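Local atomic coordinates of translation initiation factor eIF2B subunit epsilon (Schizosaccharomyces pombe, PDB entry 5B04), a protein that forms part of the eIF2B complex, which catalyses the exchange of GDP for GTP on the gamma subunit of initiation factor eIF2. Residues Asp129-Glu142 with Cys263-Arg275. Numbering follows the deposited sequence.
Sequences DVVSNVPLNEVLKE and CHVAKENYAARVR. With PO4 (phosphate ion), chain S.
His264, on strand 260-266, meets helix 137-147 in two ways at once. Val139 lays its CG2 methyl over one ring face, a CH-pi contact 3.7 Å from the ring centroid, while its CG1 reaches back to His264 CG. At the ring edge His264 ND1 donates to Glu142 OE1 (3.0 Å), the oxygen lying almost in the ring plane although the proton arrives from above the carboxylate. With CG anti to the backbone N (chi1 176°), the imidazole is placed beside Val139 and Glu142 and serves both partners. Were the ring lost to an alanine here, Glu142 OE1 would probably lose its imidazole partner and a gap would open beside the Val139 methyls.

Further on, Asn269 packs its CB against Val134 CG2 (3.5 Å), and its ND2 lies beside Pro135 CD. The carbonyl of Tyr270 then receives Ser132 OG at 2.7 Å, the hydroxyl approaching in the carbonyl plane. Ser132 OG also accepts from Val134 N (3.0 Å), closing an ST turn; with OG opposite the backbone N (chi1 -175°), the oxygen can both give and receive.

From here strands 130-132 and 271-273 run antiparallel. Val131 and Ala272 form a hydrogen-bonded pair, nearly straight from Val131 N to Ala272 O (2.9 Å); the return bond from Ala272 N to Val131 O is weak. Val130 CG1 rests on the aliphatic part of Arg273 at CG (3.5 Å), whose guanidinium binds Ser127 and Tyr27. Val274 N closes the pairing on Asp129 O (2.9 Å). The Arg275 guanidinium edge meets a phosphate ion, probably from the crystallisation liquor, through mostly weak bonds, its NE salt-bridged to Glu173.

The two-stranded sheet thus illustrates a ribbon packed between helices: Phe57 of helix 50-61 touches Val130 and Ser132, whereas Ile283 of helix 277-288 touches Val131 and Ala272. Beyond it, strand 153-161 pairs in parallel with strand 260-266, and its Val158 touches Val139 within the nucleotidyltransferase-like domain.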
loop_
_atom_site.group_PDB
_atom_site.type_symbol
_atom_site.label_atom_id
_atom_site.label_comp_id
_atom_site.label_asym_id
_atom_site.label_seq_id
_atom_site.Cartn_x
_atom_site.Cartn_y
_atom_site.Cartn_z
ATOM N N ASP I 129 4.460 -24.300 53.884
ATOM C CA ASP I 129 4.126 -23.092 53.138
ATOM C C ASP I 129 4.024 -23.382 51.647
ATOM O O ASP I 129 4.874 -24.069 51.078
ATOM C CB ASP I 129 5.160 -21.992 53.390
ATOM C CG ASP I 129 4.983 -21.325 54.740
ATOM O OD1 ASP I 129 4.003 -20.570 54.908
ATOM O OD2 ASP I 129 5.827 -21.553 55.632
ATOM N N VAL I 130 2.980 -22.857 51.016
ATOM C CA VAL I 130 2.765 -23.084 49.594
ATOM C C VAL I 130 3.098 -21.856 48.757
ATOM O O VAL I 130 3.002 -20.717 49.219
ATOM C CB VAL I 130 1.308 -23.499 49.296
ATOM C CG1 VAL I 130 0.930 -24.723 50.100
ATOM C CG2 VAL I 130 0.356 -22.356 49.597
ATOM N N VAL I 131 3.506 -22.111 47.519
ATOM C CA VAL I 131 3.669 -21.068 46.521
ATOM C C VAL I 131 2.784 -21.421 45.331
ATOM O O VAL I 131 3.002 -22.431 44.660
ATOM C CB VAL I 131 5.139 -20.913 46.080
ATOM C CG1 VAL I 131 5.933 -20.166 47.133
ATOM C CG2 VAL I 131 5.765 -22.272 45.822
ATOM N N SER I 132 1.766 -20.606 45.081
ATOM C CA SER I 132 0.817 -20.936 44.027
ATOM C C SER I 132 -0.003 -19.746 43.552
ATOM O O SER I 132 -0.422 -18.905 44.346
ATOM C CB SER I 132 -0.124 -22.044 44.503
ATOM O OG SER I 132 -0.985 -22.457 43.457
ATOM N N ASN I 133 -0.224 -19.693 42.244
ATOM C CA ASN I 133 -1.129 -18.723 41.650
ATOM C C ASN I 133 -2.417 -19.406 41.207
ATOM O O ASN I 133 -3.217 -18.829 40.471
ATOM C CB ASN I 133 -0.468 -18.010 40.469
ATOM C CG ASN I 133 0.165 -18.975 39.485
ATOM O OD1 ASN I 133 0.050 -20.193 39.628
ATOM N ND2 ASN I 133 0.836 -18.434 38.476
ATOM N N VAL I 134 -2.602 -20.645 41.658
ATOM C CA VAL I 134 -3.810 -21.407 41.361
ATOM C C VAL I 134 -5.007 -20.860 42.129
ATOM O O VAL I 134 -5.013 -20.861 43.360
ATOM C CB VAL I 134 -3.644 -22.903 41.710
ATOM C CG1 VAL I 134 -4.989 -23.616 41.667
ATOM C CG2 VAL I 134 -2.652 -23.569 40.774
ATOM N N PRO I 135 -6.025 -20.384 41.400
ATOM C CA PRO I 135 -7.267 -19.945 42.040
ATOM C C PRO I 135 -8.101 -21.140 42.491
ATOM O O PRO I 135 -8.510 -21.955 41.664
ATOM C CB PRO I 135 -7.970 -19.155 40.934
ATOM C CG PRO I 135 -7.470 -19.764 39.669
ATOM C CD PRO I 135 -6.055 -20.198 39.938
ATOM N N LEU I 136 -8.338 -21.247 43.794
ATOM C CA LEU I 136 -9.077 -22.381 44.338
ATOM C C LEU I 136 -10.580 -22.164 44.271
ATOM O O LEU I 136 -11.355 -23.050 44.629
ATOM C CB LEU I 136 -8.666 -22.648 45.785
ATOM C CG LEU I 136 -7.331 -23.356 46.001
ATOM C CD1 LEU I 136 -7.164 -23.705 47.468
ATOM C CD2 LEU I 136 -7.244 -24.602 45.134
ATOM N N ASN I 137 -10.981 -20.984 43.812
ATOM C CA ASN I 137 -12.386 -20.603 43.778
ATOM C C ASN I 137 -13.249 -21.613 43.025
ATOM O O ASN I 137 -14.278 -22.054 43.532
ATOM C CB ASN I 137 -12.533 -19.213 43.158
ATOM C CG ASN I 137 -13.884 -18.590 43.439
ATOM O OD1 ASN I 137 -14.879 -18.932 42.808
ATOM N ND2 ASN I 137 -13.925 -17.672 44.399
ATOM N N GLU I 138 -12.815 -21.993 41.827
ATOM C CA GLU I 138 -13.543 -22.971 41.020
ATOM C C GLU I 138 -13.388 -24.388 41.562
ATOM O O GLU I 138 -14.287 -25.215 41.417
ATOM C CB GLU I 138 -13.077 -22.916 39.563
ATOM C CG GLU I 138 -13.834 -21.914 38.704
ATOM C CD GLU I 138 -13.703 -20.486 39.201
ATOM O OE1 GLU I 138 -12.686 -20.166 39.854
ATOM O OE2 GLU I 138 -14.623 -19.682 38.940
ATOM N N VAL I 139 -12.242 -24.665 42.177
ATOM C CA VAL I 139 -12.004 -25.963 42.794
ATOM C C VAL I 139 -12.963 -26.157 43.962
ATOM O O VAL I 139 -13.409 -27.272 44.241
ATOM C CB VAL I 139 -10.553 -26.105 43.288
ATOM C CG1 VAL I 139 -10.260 -27.547 43.669
ATOM C CG2 VAL I 139 -9.584 -25.631 42.219
ATOM N N LEU I 140 -13.280 -25.057 44.637
ATOM C CA LEU I 140 -14.223 -25.078 45.745
ATOM C C LEU I 140 -15.636 -25.375 45.260
ATOM O O LEU I 140 -16.340 -26.184 45.855
ATOM C CB LEU I 140 -14.194 -23.748 46.497
ATOM C CG LEU I 140 -12.966 -23.494 47.370
ATOM C CD1 LEU I 140 -12.904 -22.033 47.763
ATOM C CD2 LEU I 140 -12.990 -24.383 48.602
ATOM N N LYS I 141 -16.043 -24.720 44.175
ATOM C CA LYS I 141 -17.385 -24.899 43.625
ATOM C C LYS I 141 -17.653 -26.349 43.243
ATOM O O LYS I 141 -18.745 -26.869 43.476
ATOM C CB LYS I 141 -17.590 -23.992 42.410
ATOM C CG LYS I 141 -17.214 -22.548 42.667
ATOM C CD LYS I 141 -17.978 -21.583 41.781
ATOM C CE LYS I 141 -17.607 -20.152 42.129
ATOM N NZ LYS I 141 -18.250 -19.142 41.247
ATOM N N GLU I 142 -16.652 -26.998 42.658
ATOM C CA GLU I 142 -16.756 -28.410 42.314
ATOM C C GLU I 142 -16.859 -29.253 43.579
ATOM O O GLU I 142 -17.555 -30.267 43.609
ATOM C CB GLU I 142 -15.553 -28.856 41.481
ATOM C CG GLU I 142 -15.355 -28.070 40.196
ATOM C CD GLU I 142 -14.185 -28.583 39.378
ATOM O OE1 GLU I 142 -13.415 -29.418 39.899
ATOM O OE2 GLU I 142 -14.034 -28.149 38.217
ATOM N N CYS I 263 -10.118 -35.910 43.560
ATOM C CA CYS I 263 -8.960 -35.206 43.024
ATOM C C CYS I 263 -9.370 -34.079 42.085
ATOM O O CYS I 263 -10.330 -34.208 41.325
ATOM C CB CYS I 263 -8.038 -36.170 42.276
ATOM S SG CYS I 263 -7.004 -37.208 43.324
ATOM N N HIS I 264 -8.638 -32.973 42.146
ATOM C CA HIS I 264 -8.766 -31.920 41.150
ATOM C C HIS I 264 -7.426 -31.716 40.459
ATOM O O HIS I 264 -6.469 -31.240 41.069
ATOM C CB HIS I 264 -9.238 -30.609 41.777
ATOM C CG HIS I 264 -9.303 -29.472 40.806
ATOM N ND1 HIS I 264 -10.460 -29.121 40.145
ATOM C CD2 HIS I 264 -8.350 -28.612 40.374
ATOM C CE1 HIS I 264 -10.219 -28.092 39.353
ATOM N NE2 HIS I 264 -8.945 -27.764 39.472
ATOM N N VAL I 265 -7.362 -32.081 39.185
ATOM C CA VAL I 265 -6.129 -31.947 38.424
ATOM C C VAL I 265 -6.039 -30.577 37.765
ATOM O O VAL I 265 -6.742 -30.296 36.794
ATOM C CB VAL I 265 -6.007 -33.038 37.347
ATOM C CG1 VAL I 265 -4.733 -32.845 36.539
ATOM C CG2 VAL I 265 -6.033 -34.417 37.987
ATOM N N ALA I 266 -5.179 -29.722 38.309
ATOM C CA ALA I 266 -4.922 -28.419 37.715
ATOM C C ALA I 266 -3.971 -28.575 36.536
ATOM O O ALA I 266 -2.879 -29.124 36.679
ATOM C CB ALA I 266 -4.347 -27.460 38.745
ATOM N N LYS I 267 -4.390 -28.086 35.388
ATOM C CA LYS I 267 -3.628 -28.191 34.178
ATOM C C LYS I 267 -2.934 -26.897 33.826
ATOM O O LYS I 267 -2.417 -26.752 32.740
ATOM C CB LYS I 267 -4.542 -28.615 33.054
ATOM C CG LYS I 267 -4.668 -30.117 32.929
ATOM C CD LYS I 267 -6.087 -30.570 32.678
ATOM C CE LYS I 267 -6.147 -32.080 32.622
ATOM N NZ LYS I 267 -5.743 -32.570 31.285
ATOM N N GLU I 268 -3.034 -25.912 34.688
ATOM C CA GLU I 268 -2.503 -24.623 34.361
ATOM C C GLU I 268 -1.873 -24.139 35.607
ATOM O O GLU I 268 -1.840 -24.841 36.565
ATOM C CB GLU I 268 -3.559 -23.744 33.746
ATOM C CG GLU I 268 -4.737 -24.460 33.141
ATOM C CD GLU I 268 -6.017 -23.747 33.455
ATOM O OE1 GLU I 268 -6.157 -22.594 32.999
ATOM O OE2 GLU I 268 -6.863 -24.331 34.168
ATOM N N ASN I 269 -1.358 -22.934 35.591
ATOM C CA ASN I 269 -0.733 -22.372 36.758
ATOM C C ASN I 269 0.486 -23.030 37.313
ATOM O O ASN I 269 1.332 -23.492 36.568
ATOM C CB ASN I 269 -1.865 -22.017 37.697
ATOM C CG ASN I 269 -2.914 -21.174 37.042
ATOM O OD1 ASN I 269 -2.614 -20.168 36.436
ATOM N ND2 ASN I 269 -4.155 -21.567 37.188
ATOM N N TYR I 270 0.546 -23.092 38.633
ATOM C CA TYR I 270 1.730 -23.500 39.349
ATOM C C TYR I 270 1.282 -23.880 40.711
ATOM O O TYR I 270 0.432 -23.235 41.269
ATOM C CB TYR I 270 2.862 -22.508 39.438
ATOM C CG TYR I 270 4.108 -23.021 40.072
ATOM C CD1 TYR I 270 4.898 -23.910 39.432
ATOM C CD2 TYR I 270 4.507 -22.576 41.297
ATOM C CE1 TYR I 270 6.042 -24.362 40.003
ATOM C CE2 TYR I 270 5.653 -23.034 41.875
ATOM C CZ TYR I 270 6.403 -23.914 41.225
ATOM O OH TYR I 270 7.536 -24.371 41.784
ATOM N N ALA I 271 1.880 -24.902 41.295
ATOM C CA ALA I 271 1.680 -25.043 42.731
ATOM C C ALA I 271 2.787 -25.907 43.294
ATOM O O ALA I 271 3.171 -26.859 42.670
ATOM C CB ALA I 271 0.360 -25.650 43.096
ATOM N N ALA I 272 3.270 -25.593 44.488
ATOM C CA ALA I 272 4.322 -26.344 45.126
ATOM C C ALA I 272 4.438 -25.952 46.561
ATOM O O ALA I 272 3.986 -24.912 46.943
ATOM C CB ALA I 272 5.626 -26.111 44.427
ATOM N N ARG I 273 5.090 -26.780 47.350
ATOM C CA ARG I 273 5.323 -26.510 48.766
ATOM C C ARG I 273 6.808 -26.459 49.101
ATOM O O ARG I 273 7.591 -27.286 48.632
ATOM C CB ARG I 273 4.639 -27.566 49.637
ATOM C CG ARG I 273 3.128 -27.455 49.676
ATOM C CD ARG I 273 2.529 -28.375 50.726
ATOM N NE ARG I 273 2.980 -29.753 50.559
ATOM C CZ ARG I 273 3.565 -30.465 51.517
ATOM N NH1 ARG I 273 3.761 -29.931 52.712
ATOM N NH2 ARG I 273 3.947 -31.714 51.281
ATOM N N VAL I 274 7.188 -25.481 49.917
ATOM C CA VAL I 274 8.557 -25.380 50.405
ATOM C C VAL I 274 8.706 -26.232 51.660
ATOM O O VAL I 274 8.526 -25.748 52.778
ATOM C CB VAL I 274 8.946 -23.926 50.715
ATOM C CG1 VAL I 274 10.448 -23.818 50.931
ATOM C CG2 VAL I 274 8.503 -23.012 49.586
ATOM N N ARG I 275 9.034 -27.503 51.465
ATOM C CA ARG I 275 9.056 -28.467 52.558
ATOM C C ARG I 275 10.458 -29.000 52.838
ATOM O O ARG I 275 10.647 -29.824 53.733
ATOM C CB ARG I 275 8.113 -29.627 52.244
ATOM C CG ARG I 275 8.332 -30.218 50.865
ATOM C CD ARG I 275 7.608 -31.537 50.697
ATOM N NE ARG I 275 8.190 -32.325 49.616
ATOM C CZ ARG I 275 9.298 -33.049 49.737
ATOM N NH1 ARG I 275 9.944 -33.087 50.894
ATOM N NH2 ARG I 275 9.758 -33.738 48.704
HETATM P P PO4 S . 12.698 -35.381 49.867
HETATM O O1 PO4 S . 12.797 -33.928 49.469
HETATM O O2 PO4 S . 11.349 -35.642 50.497
HETATM O O3 PO4 S . 13.786 -35.705 50.864
HETATM O O4 PO4 S . 12.861 -36.253 48.644
#